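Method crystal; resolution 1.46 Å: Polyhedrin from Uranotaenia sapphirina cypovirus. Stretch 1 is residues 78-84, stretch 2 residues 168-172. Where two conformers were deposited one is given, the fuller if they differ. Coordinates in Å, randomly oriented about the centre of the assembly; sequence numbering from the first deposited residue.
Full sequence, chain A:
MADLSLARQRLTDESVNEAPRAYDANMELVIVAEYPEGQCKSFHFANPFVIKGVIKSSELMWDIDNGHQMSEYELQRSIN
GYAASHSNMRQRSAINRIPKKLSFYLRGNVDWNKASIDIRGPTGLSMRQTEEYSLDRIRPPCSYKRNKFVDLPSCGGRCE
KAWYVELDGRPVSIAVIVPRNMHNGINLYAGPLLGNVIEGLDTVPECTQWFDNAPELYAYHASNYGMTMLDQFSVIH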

# COMPACT_ATOMS: atom_id res chain seq x y z
N SER A 78 -3.77 -6.00 21.99
CA SER A 78 -3.43 -5.07 23.08
C SER A 78 -4.01 -3.69 22.84
O SER A 78 -4.53 -3.05 23.76
N ILE A 79 -3.93 -3.23 21.60
CA ILE A 79 -4.47 -1.93 21.20
C ILE A 79 -6.00 -1.85 21.43
O ILE A 79 -6.52 -0.81 21.83
N ASN A 80 -6.70 -2.95 21.18
CA ASN A 80 -8.15 -2.98 21.28
C ASN A 80 -8.72 -2.44 22.61
O ASN A 80 -9.74 -1.74 22.62
N GLY A 81 -8.06 -2.74 23.72
CA GLY A 81 -8.58 -2.33 25.02
C GLY A 81 -8.54 -0.83 25.24
O GLY A 81 -9.18 -0.32 26.16
N TYR A 82 -7.76 -0.12 24.42
CA TYR A 82 -7.73 1.34 24.47
C TYR A 82 -8.84 1.93 23.62
O TYR A 82 -9.36 3.01 23.90
N ALA A 83 -9.21 1.21 22.57
CA ALA A 83 -10.21 1.66 21.61
C ALA A 83 -11.62 1.38 22.12
O ALA A 83 -12.50 2.24 21.99
N ALA A 84 -11.82 0.20 22.70
CA ALA A 84 -13.12 -0.20 23.23
C ALA A 84 -12.95 -0.82 24.61
O ALA A 84 -12.17 -1.76 24.78
N ASP A 168 0.77 10.39 25.25
CA ASP A 168 0.19 10.34 26.59
C ASP A 168 -0.26 8.94 26.99
O ASP A 168 -1.22 8.77 27.73
N GLY A 169 0.46 7.93 26.50
CA GLY A 169 0.25 6.57 26.97
C GLY A 169 -0.88 5.82 26.29
O GLY A 169 -1.34 4.80 26.79
N ARG A 170 -1.30 6.33 25.14
CA ARG A 170 -2.37 5.71 24.37
C ARG A 170 -1.88 5.48 22.95
O ARG A 170 -1.21 6.33 22.39
N PRO A 171 -2.21 4.30 22.36
CA PRO A 171 -1.78 4.08 20.98
C PRO A 171 -2.40 5.07 20.02
O PRO A 171 -3.55 5.47 20.20
N VAL A 172 -1.65 5.43 18.99
CA VAL A 172 -2.12 6.32 17.94
C VAL A 172 -1.77 5.73 16.58
O VAL A 172 -0.97 4.80 16.49

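The last turn of a helix often serves two kinds of partner at once, offering side chains to apolar neighbours and unpaired carbonyls to donors. Polyhedrin from Uranotaenia sapphirina cypovirus illustrates the principle where residues 78-84 meet the irregular segment 168-172, a small contact burying 270 Å².

Along the helix, Ser78 takes no part. Ile79, with chi1 m and chi2 t, directs its CA-to-CB bond sideways, yet Ile79 CG1 still lies 4.2 Å from Pro171 CG, a modest apolar contact between two buried residues. Asn80 points away, and Gly81 has no side chain to offer.

Tyr82 is the centre of the contact. It points toward the other stretch, and its m rotamer, with chi2 at 89°, lays one face of the ring against Pro171, which itself points toward the helix. Pro171 CD sits 3.6 Å from the centroid of the Tyr82 ring and only 19° off its normal, the geometry of a CH-pi interaction; Tyr82 CG approaches Pro171 CD to 3.4 Å. Farther out, a water bridges the phenol and the neighbouring backbone, lying 2.7 Å from Tyr82 OH and donating to Gly169 O at 2.6 Å.

The backbone of Tyr82 contributes as well. Arg170 leaves its CA sideways, but chi1 to chi3 are all t, and this extended chain carries the guanidinium to the helix end. Arg170 NH1 donates to Tyr82 O at 2.8 Å, and Arg170 NH2 adds a weak bond to Tyr82 O at 3.1 Å, so one carbonyl receives both nitrogens near the guanidinium plane.

Ala83 adds little through its sideways methyl, but a second water donates to Ala83 O at 2.8 Å and accepts a weak bond from Arg170 NH2 at 3.2 Å. Ala84, where helical geometry ends, points away.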

# COMPACT_ATOMS: atom_id res chain seq x y z
CB SER A 78 -1.91 -4.99 23.27
OG SER A 78 -1.39 -6.23 23.72
CB ILE A 79 -4.13 -1.67 19.71
CG1 ILE A 79 -2.63 -1.39 19.58
CG2 ILE A 79 -4.94 -0.50 19.13
CD1 ILE A 79 -2.09 -1.50 18.16
CB ASN A 80 -8.67 -4.42 21.08
CG ASN A 80 -8.71 -4.85 19.61
OD1 ASN A 80 -8.61 -4.03 18.69
ND2 ASN A 80 -8.89 -6.15 19.40
CB TYR A 82 -6.40 1.86 23.96
CG TYR A 82 -5.22 1.55 24.86
CD1 TYR A 82 -4.49 0.37 24.71
CD2 TYR A 82 -4.81 2.45 25.86
CE1 TYR A 82 -3.39 0.10 25.53
CE2 TYR A 82 -3.74 2.18 26.67
CZ TYR A 82 -3.02 1.01 26.51
OH TYR A 82 -1.94 0.77 27.34
CB ALA A 83 -10.00 0.95 20.30
CB ALA A 84 -13.81 -1.22 22.29
CB ASP A 168 -0.98 11.32 26.70
CG ASP A 168 -2.14 10.95 25.79
OD1 ASP A 168 -1.98 10.04 24.95
OD2 ASP A 168 -3.21 11.58 25.92
CB ARG A 170 -3.62 6.61 24.41
CG ARG A 170 -4.79 6.18 23.53
CD ARG A 170 -5.91 7.21 23.63
NE ARG A 170 -7.08 6.85 22.83
CZ ARG A 170 -7.99 5.96 23.20
NH1 ARG A 170 -7.87 5.34 24.36
NH2 ARG A 170 -9.03 5.70 22.41
CB PRO A 171 -2.30 2.67 20.65
CG PRO A 171 -2.66 2.06 21.96
CD PRO A 171 -3.02 3.18 22.87
CB VAL A 172 -1.47 7.72 18.08
CG1 VAL A 172 -1.84 8.32 19.42
CG2 VAL A 172 0.03 7.62 17.92
O HOH W 1 -1.02 2.98 28.61
O HOH W 2 -12.02 4.91 21.53